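Local coordinates for protein autotransporter adhesin/invasin TibA (PDB 4Q1Q) that mediates adhesion to and invasion of human intestinal epithelial cells, bacterial aggregation and biofilm formation; this chain is a heptose-modified beta-helical fragment of it, at residues G119-I124 / A138-S143; T130-T135 / K149-N154; V153-R158 / N173-Q178; A167-L172 / A186-I191. All coordinates share one frame; numbering follows the deposited sequence.

Interaction 1: residues G119-I124 / A138-S143; sequences GDQYVI and ARQFVS. With 289 (D-glycero-alpha-D-manno-heptopyranose), chain N.
Arg139 lies alongside Asp120 on parallel strands one coil apart in a parallel beta-helix, where residues in register stack in ladders. From its root, Arg139 CB sits 3.1 Å from Asp120 OD1, and CG and CD pass the same oxygen at longer range. The chain then bends at chi3 (-55°), which turns NE back to Asp120 OD1 at 3.0 Å. NH2 reaches Asp120 OD2 at 3.1 Å, so the guanidinium grips the carboxylate side-on, both oxygens met on the syn side in a two-bond salt bridge. Phe141 CZ sits 3.7 Å above the guanidinium plane, over its centre, so the tip of the ring covers the guanidinium, while Asp120 OD1 lies at the ring's edge. On the same face, the Tyr122 and Phe141 rings form an offset stack, centroids 4.7 Å apart, that Tyr160 continues beyond Phe141. The other face carries a glutamine ladder: Gln140 NE2 donates to Gln121 OE1 at 2.9 Å, the amides nearly coplanar, while Gln102 and Gln159 extend the row in either direction. Further along, Val123 sits beside Val142. Beyond Val142, Ser143 OG is covalently bonded to C1 of a heptose, whose C7 lies 3.9 Å from Ile124 CG2.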
# COMPACT_ATOMS: atom_id res chain seq x y z
N GLY A 119 9.71 1.53 -7.99
CA GLY A 119 8.63 0.69 -8.50
C GLY A 119 7.30 1.18 -7.95
O GLY A 119 7.25 1.79 -6.89
N ASP A 120 6.23 0.91 -8.68
CA ASP A 120 4.90 1.37 -8.29
C ASP A 120 3.86 0.26 -8.37
O ASP A 120 3.85 -0.54 -9.31
CB ASP A 120 4.46 2.52 -9.20
CG ASP A 120 5.14 3.84 -8.88
OD1 ASP A 120 5.55 4.05 -7.72
OD2 ASP A 120 5.27 4.67 -9.80
N GLN A 121 3.00 0.21 -7.36
CA GLN A 121 1.84 -0.65 -7.37
C GLN A 121 0.63 0.26 -7.23
O GLN A 121 0.54 0.98 -6.24
CB GLN A 121 1.86 -1.62 -6.19
CG GLN A 121 0.63 -2.51 -6.13
CD GLN A 121 0.62 -3.34 -4.87
OE1 GLN A 121 0.74 -2.81 -3.76
NE2 GLN A 121 0.47 -4.65 -5.04
N TYR A 122 -0.29 0.18 -8.18
CA TYR A 122 -1.57 0.86 -8.13
C TYR A 122 -2.70 -0.11 -7.82
O TYR A 122 -2.88 -1.13 -8.50
CB TYR A 122 -1.84 1.51 -9.48
CG TYR A 122 -1.13 2.82 -9.75
CD1 TYR A 122 0.17 2.84 -10.24
CD2 TYR A 122 -1.78 4.03 -9.55
CE1 TYR A 122 0.81 4.02 -10.53
CE2 TYR A 122 -1.12 5.23 -9.81
CZ TYR A 122 0.17 5.22 -10.30
OH TYR A 122 0.82 6.39 -10.60
N VAL A 123 -3.48 0.16 -6.78
CA VAL A 123 -4.57 -0.72 -6.44
C VAL A 123 -5.82 0.15 -6.52
O VAL A 123 -6.08 0.97 -5.64
CB VAL A 123 -4.43 -1.29 -5.03
CG1 VAL A 123 -5.59 -2.22 -4.74
CG2 VAL A 123 -3.10 -1.99 -4.82
N ILE A 124 -6.59 -0.04 -7.58
CA ILE A 124 -7.68 0.89 -7.87
C ILE A 124 -9.02 0.20 -8.14
O ILE A 124 -9.11 -1.02 -8.23
CB ILE A 124 -7.31 1.77 -9.08
CG1 ILE A 124 -7.11 0.92 -10.33
CG2 ILE A 124 -6.08 2.60 -8.72
CD1 ILE A 124 -6.27 1.56 -11.42
N ALA A 138 10.15 2.80 -3.10
CA ALA A 138 8.96 2.20 -3.71
C ALA A 138 7.70 2.98 -3.36
O ALA A 138 7.68 3.68 -2.36
CB ALA A 138 8.79 0.76 -3.24
N ARG A 139 6.63 2.84 -4.15
CA ARG A 139 5.39 3.52 -3.82
C ARG A 139 4.19 2.61 -4.03
O ARG A 139 4.13 1.89 -5.02
CB ARG A 139 5.22 4.78 -4.69
CG ARG A 139 6.36 5.77 -4.50
CD ARG A 139 6.20 7.07 -5.27
NE ARG A 139 5.99 6.87 -6.70
CZ ARG A 139 5.75 7.87 -7.55
NH1 ARG A 139 5.74 9.12 -7.13
NH2 ARG A 139 5.54 7.65 -8.83
N GLN A 140 3.21 2.69 -3.14
CA GLN A 140 1.93 2.03 -3.33
C GLN A 140 0.81 3.06 -3.33
O GLN A 140 0.71 3.88 -2.42
CB GLN A 140 1.74 1.03 -2.19
CG GLN A 140 0.46 0.22 -2.33
CD GLN A 140 0.06 -0.52 -1.08
OE1 GLN A 140 -0.12 0.06 -0.00
NE2 GLN A 140 -0.15 -1.83 -1.23
N PHE A 141 -0.05 3.02 -4.35
CA PHE A 141 -1.16 3.95 -4.50
C PHE A 141 -2.48 3.19 -4.41
O PHE A 141 -2.64 2.21 -5.13
CB PHE A 141 -1.14 4.63 -5.87
CG PHE A 141 0.06 5.51 -6.09
CD1 PHE A 141 0.07 6.82 -5.63
CD2 PHE A 141 1.19 5.01 -6.73
CE1 PHE A 141 1.18 7.63 -5.81
CE2 PHE A 141 2.28 5.83 -6.93
CZ PHE A 141 2.28 7.13 -6.47
N VAL A 142 -3.38 3.64 -3.53
CA VAL A 142 -4.67 2.98 -3.37
C VAL A 142 -5.80 3.98 -3.55
O VAL A 142 -5.85 5.02 -2.87
CB VAL A 142 -4.84 2.34 -2.00
CG1 VAL A 142 -5.96 1.31 -2.09
CG2 VAL A 142 -3.52 1.73 -1.58
N SER A 143 -6.71 3.64 -4.44
CA SER A 143 -7.73 4.63 -4.77
C SER A 143 -9.05 4.05 -5.22
O SER A 143 -9.11 2.94 -5.76
CB SER A 143 -7.20 5.47 -5.92
OG SER A 143 -8.00 6.64 -6.04
O7 289 N . -7.45 5.68 -10.80
C7 289 N . -6.05 5.97 -10.68
C6 289 N . -5.77 6.75 -9.40
O6 289 N . -5.22 8.04 -9.72
C5 289 N . -7.00 6.94 -8.50
O5 289 N . -6.60 7.86 -7.48
C1 289 N . -7.53 7.80 -6.39
C2 289 N . -8.72 8.66 -6.78
O2 289 N . -8.19 9.99 -6.92
C3 289 N . -9.33 8.01 -8.03
O3 289 N . -10.23 8.94 -8.65
C4 289 N . -8.34 7.43 -9.05
O4 289 N . -9.00 6.30 -9.63

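Interaction 2: residues T130-T135 / K149-N154; sequences TSASVT and KATSVN. With 289 (D-glycero-alpha-D-manno-heptopyranose), chain B; 289 (D-glycero-alpha-D-manno-heptopyranose), chain L.
Val134 CG1 is anti to its backbone N (chi1 -170°), which puts CG2 beside that nitrogen; Thr151 OG1 also sits beside its own N (chi1 -46°), leaving CG2 anti. These settings bring the methyls Val134 CG2 and Thr151 CG2 to 3.6 Å, the two side chains meeting at an oblique angle. The contact joins successive coils of the parallel beta-helix, around a corner where the chain leaves one strand and enters another. Ser131 and Ala150 make that corner in the left-handed backbone region, one above the other, so the bend is repeated from coil to coil. Ser131 N donates to Lys149 O at the start of the corner, and Val134 N to Ser152 O at 2.7 Å after it. Thr151 OG1 is held weakly by Gln140 OE1, and Val134 also touches Gln140, so this wall packs on the glutamine ladder. The outside carries sugar: Ser131 OG is covalently bonded to C1 of one heptose, whose C3 lies 4.0 Å from Ala150 CB. Thr130 OG1 shares a hydrogen bond with O3 of a second heptose at 2.7 Å, while the end of the Lys149 side chain leads away from the neighbouring coil. At the far end Asn154 N donates to Val134 O at 2.8 Å, and Asn154 CB rests 3.7 Å from that same oxygen.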
# COMPACT_ATOMS: atom_id res chain seq x y z
N THR A 130 -2.67 -7.74 -0.78
CA THR A 130 -2.43 -8.19 0.57
C THR A 130 -0.94 -8.41 0.57
O THR A 130 -0.41 -8.99 -0.37
CB THR A 130 -3.25 -9.46 0.89
OG1 THR A 130 -4.66 -9.19 0.78
CG2 THR A 130 -2.98 -9.97 2.30
N SER A 131 -0.31 -7.95 1.64
CA SER A 131 1.08 -8.28 1.95
C SER A 131 2.08 -7.68 0.98
O SER A 131 3.21 -8.14 0.89
CB SER A 131 1.28 -9.80 2.06
OG SER A 131 0.58 -10.28 3.19
N ALA A 132 1.68 -6.59 0.33
CA ALA A 132 2.64 -5.76 -0.37
C ALA A 132 3.78 -5.41 0.58
O ALA A 132 3.56 -5.12 1.75
CB ALA A 132 1.98 -4.51 -0.91
N SER A 133 5.00 -5.44 0.07
CA SER A 133 6.17 -4.91 0.75
C SER A 133 6.63 -3.63 0.06
O SER A 133 7.11 -3.72 -1.07
CB SER A 133 7.28 -5.97 0.72
OG SER A 133 8.05 -5.92 1.90
N VAL A 134 6.56 -2.48 0.72
CA VAL A 134 6.94 -1.21 0.09
C VAL A 134 8.28 -0.76 0.64
O VAL A 134 8.36 -0.15 1.70
CB VAL A 134 5.94 -0.06 0.34
CG1 VAL A 134 6.27 1.15 -0.53
CG2 VAL A 134 4.50 -0.51 0.12
N THR A 135 9.34 -1.06 -0.12
CA THR A 135 10.72 -0.78 0.29
C THR A 135 11.14 0.62 -0.12
O THR A 135 10.34 1.40 -0.64
CB THR A 135 11.72 -1.81 -0.30
OG1 THR A 135 11.79 -1.68 -1.73
CG2 THR A 135 11.33 -3.24 0.03
N LYS A 149 -4.27 -4.64 2.38
CA LYS A 149 -4.33 -5.27 3.68
C LYS A 149 -2.94 -5.77 3.97
O LYS A 149 -2.31 -6.35 3.09
CB LYS A 149 -5.36 -6.40 3.73
CG LYS A 149 -5.14 -7.39 4.87
CD LYS A 149 -6.16 -8.52 4.87
CE LYS A 149 -7.31 -8.20 5.81
NZ LYS A 149 -8.53 -8.99 5.47
N ALA A 150 -2.47 -5.52 5.19
CA ALA A 150 -1.19 -6.01 5.69
C ALA A 150 -0.03 -5.54 4.83
O ALA A 150 0.93 -6.27 4.65
CB ALA A 150 -1.17 -7.54 5.77
N THR A 151 -0.11 -4.31 4.32
CA THR A 151 1.06 -3.68 3.71
C THR A 151 2.14 -3.37 4.76
O THR A 151 1.85 -2.80 5.81
CB THR A 151 0.67 -2.35 3.03
OG1 THR A 151 -0.51 -2.50 2.23
CG2 THR A 151 1.79 -1.85 2.15
N SER A 152 3.38 -3.75 4.46
CA SER A 152 4.57 -3.34 5.18
C SER A 152 5.23 -2.18 4.45
O SER A 152 5.72 -2.34 3.33
CB SER A 152 5.59 -4.49 5.31
OG SER A 152 5.09 -5.53 6.13
N VAL A 153 5.16 -1.00 5.06
CA VAL A 153 5.80 0.18 4.47
C VAL A 153 7.13 0.29 5.20
O VAL A 153 7.19 0.72 6.34
CB VAL A 153 5.00 1.49 4.63
CG1 VAL A 153 5.72 2.62 3.90
CG2 VAL A 153 3.60 1.39 4.04
N ASN A 154 8.18 -0.15 4.52
CA ASN A 154 9.49 -0.29 5.14
C ASN A 154 10.27 0.99 4.87
O ASN A 154 9.78 1.88 4.19
CB ASN A 154 10.20 -1.55 4.62
CG ASN A 154 9.44 -2.83 4.93
OD1 ASN A 154 8.99 -3.05 6.06
ND2 ASN A 154 9.29 -3.69 3.94
O7 289 B . 5.36 -10.74 4.07
C7 289 B . 4.68 -11.76 3.31
C6 289 B . 3.66 -12.54 4.12
O6 289 B . 4.37 -13.08 5.24
C5 289 B . 2.44 -11.73 4.56
O5 289 B . 1.40 -12.21 3.70
C1 289 B . 0.23 -11.40 3.76
C2 289 B . -0.44 -11.69 5.09
O2 289 B . -0.70 -13.09 5.24
C3 289 B . 0.54 -11.19 6.14
O3 289 B . -0.02 -11.43 7.43
C4 289 B . 1.90 -11.87 5.98
O4 289 B . 2.76 -11.27 6.95
O7 289 L . -9.86 -11.62 -5.53
C7 289 L . -10.33 -10.38 -5.00
C6 289 L . -9.81 -10.21 -3.58
O6 289 L . -10.57 -11.02 -2.68
C5 289 L . -8.34 -10.59 -3.49
O5 289 L . -7.54 -9.56 -4.05
C1 289 L . -6.16 -9.93 -4.13
C2 289 L . -5.61 -10.12 -2.72
O2 289 L . -5.62 -8.86 -2.04
C3 289 L . -6.43 -11.14 -1.94
O3 289 L . -6.03 -11.12 -0.57
C4 289 L . -7.92 -10.82 -2.04
O4 289 L . -8.67 -11.91 -1.49

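Interaction 3: residues V153-R158 / N173-Q178; sequences VNSGGR and NNTGRQ. With 289 (D-glycero-alpha-D-manno-heptopyranose), chain Y; 289 (D-glycero-alpha-D-manno-heptopyranose), chain Z.
Arg177 and Arg158 run side by side, their guanidinium planes only 9° apart. Over one face of the Arg177 group lies Arg158 CD, 3.5 Å from Arg177 NH2; at its edge, in plane, a water accepts from Arg177 NE. That water also donates to Gly157 O and Thr175 O, tying the side chain to both backbones. The like charges come close, Arg158 NE 4.2 Å from Arg177 NH2, without a bond between them; the water, bonded to Arg177 NE, may ease the charge of that group. The other flat pair is the amides of Asn154 and Asn173, nearly coplanar. Asn173 ND2 donates to Asn154 OD1 at 2.9 Å, meeting it in the carbonyl plane though the angle at hydrogen is a bent 138°. Between these pairs two type II turns, Asn154 to Gly157 and Asn173 to Gly176, sit one on the other, with Gly156 and Thr175 at the positive-phi position. Thr175 OG1 accepts from Gly156 N at 3.3 Å, and Gly176 CA packs 3.7 Å from Gly157 O. Sugar decorates the rim: Ser155 OG is covalently bonded to a heptose, and Asn174 makes weak hydrogen bonds to O4 of another. Asn192 ND2 extends the amide row from Asn173 OD1, so the whole is an asparagine ladder at stacked turns, a feature known from parallel beta-helices.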
# COMPACT_ATOMS: atom_id res chain seq x y z
N VAL A 153 5.16 -1.00 5.06
CA VAL A 153 5.80 0.18 4.47
C VAL A 153 7.13 0.29 5.20
O VAL A 153 7.19 0.72 6.34
CB VAL A 153 5.00 1.49 4.63
CG1 VAL A 153 5.72 2.62 3.90
CG2 VAL A 153 3.60 1.39 4.04
N ASN A 154 8.18 -0.15 4.52
CA ASN A 154 9.49 -0.29 5.14
C ASN A 154 10.27 0.99 4.87
O ASN A 154 9.78 1.88 4.19
CB ASN A 154 10.20 -1.55 4.62
CG ASN A 154 9.44 -2.83 4.93
OD1 ASN A 154 8.99 -3.05 6.06
ND2 ASN A 154 9.29 -3.69 3.94
N SER A 155 11.47 1.10 5.44
CA SER A 155 12.32 2.28 5.28
C SER A 155 12.41 2.78 3.84
O SER A 155 12.59 2.01 2.90
CB SER A 155 13.72 1.96 5.81
OG SER A 155 14.49 3.14 5.99
N GLY A 156 12.25 4.09 3.66
CA GLY A 156 12.19 4.71 2.34
C GLY A 156 10.88 4.56 1.60
O GLY A 156 10.70 5.11 0.51
N GLY A 157 9.96 3.81 2.19
CA GLY A 157 8.74 3.45 1.47
C GLY A 157 7.56 4.37 1.69
O GLY A 157 7.41 4.90 2.78
N ARG A 158 6.70 4.48 0.68
CA ARG A 158 5.54 5.37 0.80
C ARG A 158 4.27 4.74 0.26
O ARG A 158 4.23 4.20 -0.85
CB ARG A 158 5.73 6.70 0.06
CG ARG A 158 6.91 7.50 0.59
CD ARG A 158 7.22 8.71 -0.29
NE ARG A 158 7.92 8.35 -1.52
CZ ARG A 158 8.15 9.17 -2.54
NH1 ARG A 158 7.73 10.43 -2.50
NH2 ARG A 158 8.80 8.75 -3.62
N ASN A 173 7.40 1.07 9.44
CA ASN A 173 8.72 0.93 10.04
C ASN A 173 9.56 2.16 9.71
O ASN A 173 9.01 3.17 9.28
CB ASN A 173 9.36 -0.37 9.54
CG ASN A 173 8.49 -1.58 9.79
OD1 ASN A 173 8.07 -1.82 10.92
ND2 ASN A 173 8.17 -2.33 8.74
N ASN A 174 10.88 2.06 9.86
CA ASN A 174 11.76 3.20 10.11
C ASN A 174 11.92 4.16 8.92
O ASN A 174 12.58 3.82 7.94
CB ASN A 174 13.15 2.72 10.57
CG ASN A 174 13.96 3.81 11.27
OD1 ASN A 174 13.47 4.91 11.52
ND2 ASN A 174 15.20 3.49 11.61
N THR A 175 11.37 5.36 9.05
CA THR A 175 11.19 6.35 7.98
C THR A 175 10.18 5.94 6.90
O THR A 175 10.13 6.52 5.82
CB THR A 175 12.53 6.73 7.30
OG1 THR A 175 12.95 5.68 6.42
CG2 THR A 175 13.61 7.01 8.35
N GLY A 176 9.41 4.89 7.18
CA GLY A 176 8.28 4.48 6.34
C GLY A 176 7.16 5.48 6.49
O GLY A 176 6.97 6.00 7.59
N ARG A 177 6.43 5.79 5.42
CA ARG A 177 5.40 6.83 5.52
C ARG A 177 4.11 6.40 4.85
O ARG A 177 4.12 5.85 3.75
CB ARG A 177 5.87 8.15 4.90
CG ARG A 177 6.96 8.85 5.70
CD ARG A 177 7.47 10.07 4.95
NE ARG A 177 8.32 9.73 3.81
CZ ARG A 177 8.71 10.58 2.86
NH1 ARG A 177 8.29 11.83 2.86
NH2 ARG A 177 9.50 10.18 1.88
N GLN A 178 3.02 6.76 5.53
CA GLN A 178 1.67 6.54 5.04
C GLN A 178 1.01 7.90 4.91
O GLN A 178 1.05 8.67 5.87
CB GLN A 178 0.91 5.67 6.04
CG GLN A 178 -0.46 5.26 5.54
CD GLN A 178 -1.28 4.51 6.58
OE1 GLN A 178 -1.26 4.83 7.77
NE2 GLN A 178 -1.99 3.48 6.15
O7 289 Y . 16.39 -0.02 3.11
C7 289 Y . 17.66 0.59 3.37
C6 289 Y . 17.67 0.92 4.86
O6 289 Y . 19.01 0.89 5.36
C5 289 Y . 16.96 2.25 5.09
O5 289 Y . 16.47 2.21 6.43
C1 289 Y . 15.60 3.32 6.66
C2 289 Y . 16.45 4.58 6.70
O2 289 Y . 17.47 4.45 7.70
C3 289 Y . 17.00 4.76 5.29
O3 289 Y . 17.82 5.93 5.24
C4 289 Y . 17.78 3.52 4.86
O4 289 Y . 18.10 3.73 3.48
O7 289 Z . 13.65 0.54 15.23
C7 289 Z . 14.41 1.21 14.21
C6 289 Z . 15.26 2.28 14.87
O6 289 Z . 16.12 2.82 13.86
C5 289 Z . 14.38 3.38 15.47
O5 289 Z . 14.06 3.01 16.82
C1 289 Z . 13.13 3.92 17.42
C2 289 Z . 13.74 5.31 17.56
O2 289 Z . 14.85 5.31 18.46
C3 289 Z . 14.12 5.75 16.14
O3 289 Z . 14.79 7.02 16.15
C4 289 Z . 15.04 4.75 15.47
O4 289 Z . 15.31 5.29 14.17
O HOH W 1 9.22 7.13 3.35

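Interaction 4: residues A167-L172 / A186-I191; sequences ATDTVL and AAKTTI. With 289 (D-glycero-alpha-D-manno-heptopyranose), chain R.
Leu172 and Ile191 lie side by side and point the same way, Leu172 CD1 coming within 4.1 Å of Ile191 CG1. Thr189 meets Leu172 at a slant instead: its CG2, anti to the backbone N, reaches Leu172 CG at 4.1 Å. Met197 touches all three from the interior. On the outside, Asp169 and Lys188 also run alongside each other: Asp169 OD1, at the tip of its side chain, comes 3.9 Å from the root of the lysine, Lys188 CB, and the ammonium end leads away. Thr168 OG1 turns to Asp169 OD2 at 3.0 Å, approaching from above the carboxylate plane. Asp169 and Lys188 both occupy the left-handed backbone region, the repeated corner between two short strands in neighbouring coils of the parallel beta-helix. Backbone bonds flank the corner, Asp169 N to Ala187 O at its start and Leu172 N to Thr190 O after it. Where the backbone turns, a water bridges the coils: it accepts from Thr170 N, donates to Ala187 O at 2.8 Å and hydrogen-bonds Thr189 OG1, which Gln178 also holds weakly. Ala187 CB faces outward, 3.6 Å from O4 of a heptose that is itself hydrogen-bonded to Thr205 OG1.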
# COMPACT_ATOMS: atom_id res chain seq x y z
N ALA A 167 -6.88 1.20 3.53
CA ALA A 167 -5.75 0.40 3.97
C ALA A 167 -6.09 -0.17 5.32
O ALA A 167 -6.54 0.58 6.19
CB ALA A 167 -4.48 1.22 4.09
N THR A 168 -5.82 -1.46 5.50
CA THR A 168 -6.00 -2.07 6.80
C THR A 168 -4.72 -2.82 7.22
O THR A 168 -3.97 -3.34 6.37
CB THR A 168 -7.28 -2.94 6.85
OG1 THR A 168 -7.52 -3.35 8.20
CG2 THR A 168 -7.20 -4.19 5.97
N ASP A 169 -4.40 -2.77 8.51
CA ASP A 169 -3.34 -3.57 9.11
C ASP A 169 -2.02 -3.19 8.47
O ASP A 169 -1.12 -4.00 8.36
CB ASP A 169 -3.55 -5.08 8.94
CG ASP A 169 -4.85 -5.56 9.58
OD1 ASP A 169 -4.83 -5.75 10.81
OD2 ASP A 169 -5.86 -5.73 8.86
N THR A 170 -1.91 -1.94 8.05
CA THR A 170 -0.64 -1.44 7.56
C THR A 170 0.34 -1.40 8.73
O THR A 170 -0.03 -1.05 9.86
CB THR A 170 -0.84 -0.04 6.94
OG1 THR A 170 -1.90 -0.06 5.98
CG2 THR A 170 0.42 0.42 6.25
N VAL A 171 1.60 -1.71 8.44
CA VAL A 171 2.71 -1.55 9.37
C VAL A 171 3.70 -0.53 8.84
O VAL A 171 4.07 -0.60 7.67
CB VAL A 171 3.45 -2.88 9.59
CG1 VAL A 171 4.47 -2.73 10.71
CG2 VAL A 171 2.49 -3.99 9.96
N LEU A 172 4.07 0.44 9.68
CA LEU A 172 5.03 1.48 9.28
C LEU A 172 6.29 1.36 10.12
O LEU A 172 6.26 1.51 11.34
CB LEU A 172 4.50 2.90 9.48
CG LEU A 172 3.09 3.26 9.00
CD1 LEU A 172 2.75 4.72 9.24
CD2 LEU A 172 2.99 2.88 7.53
N ALA A 186 -7.66 4.66 6.68
CA ALA A 186 -6.78 3.65 7.26
C ALA A 186 -7.31 3.08 8.59
O ALA A 186 -7.82 3.79 9.47
CB ALA A 186 -5.41 4.27 7.48
N ALA A 187 -7.14 1.78 8.77
CA ALA A 187 -7.60 1.07 9.96
C ALA A 187 -6.49 0.16 10.44
O ALA A 187 -5.79 -0.44 9.62
CB ALA A 187 -8.88 0.31 9.68
N LYS A 188 -6.29 0.12 11.76
CA LYS A 188 -5.39 -0.81 12.43
C LYS A 188 -3.97 -0.67 11.93
O LYS A 188 -3.26 -1.66 11.67
CB LYS A 188 -5.84 -2.27 12.27
CG LYS A 188 -7.27 -2.58 12.68
CD LYS A 188 -7.47 -2.42 14.18
CE LYS A 188 -8.95 -2.46 14.53
NZ LYS A 188 -9.15 -1.87 15.88
N THR A 189 -3.57 0.59 11.78
CA THR A 189 -2.23 0.94 11.36
C THR A 189 -1.38 0.79 12.62
O THR A 189 -1.74 1.24 13.70
CB THR A 189 -2.13 2.37 10.79
OG1 THR A 189 -2.94 2.51 9.61
CG2 THR A 189 -0.70 2.68 10.40
N THR A 190 -0.21 0.20 12.43
CA THR A 190 0.80 0.06 13.46
C THR A 190 1.98 0.95 13.09
O THR A 190 2.56 0.81 12.01
CB THR A 190 1.21 -1.43 13.58
OG1 THR A 190 0.15 -2.12 14.25
CG2 THR A 190 2.52 -1.57 14.33
N ILE A 191 2.32 1.87 13.99
CA ILE A 191 3.41 2.78 13.64
C ILE A 191 4.61 2.43 14.52
O ILE A 191 4.62 2.74 15.70
CB ILE A 191 3.07 4.28 13.83
CG1 ILE A 191 1.73 4.66 13.20
CG2 ILE A 191 4.20 5.11 13.25
CD1 ILE A 191 1.37 6.12 13.44
O7 289 R . -13.43 -1.03 4.92
C7 289 R . -12.45 0.01 4.78
C6 289 R . -13.06 1.40 4.98
O6 289 R . -14.48 1.30 5.19
C5 289 R . -12.41 2.22 6.10
O5 289 R . -13.00 3.52 6.15
C1 289 R . -12.14 4.43 6.84
C2 289 R . -12.20 4.15 8.34
O2 289 R . -13.47 4.47 8.93
C3 289 R . -11.79 2.68 8.52
O3 289 R . -12.04 2.34 9.90
C4 289 R . -12.48 1.72 7.55
O4 289 R . -11.84 0.44 7.66
O HOH W 2 -3.76 0.57 8.00

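How the interactions relate
From the N terminus, each contact closes about one coil of the helix by setting a segment beside its counterpart roughly nineteen residues on. Interactions 1 and 2 cross: 130-135 falls inside the loop that interaction 1 closes, and they meet where Gln140 packs on Ala132, Val134 and Thr151. Interaction 3 opens on Val153 and Asn154, where interaction 2 ends, and crosses interaction 4 in turn, with Gln178 packed against Thr170 and Ala186. Interactions 1 and 3 follow in series on one wall, joined by a probable Gln140 N to Arg158 O hydrogen bond; interactions 2 and 4 continue another, with Val171 N probably bonded to Thr151 O.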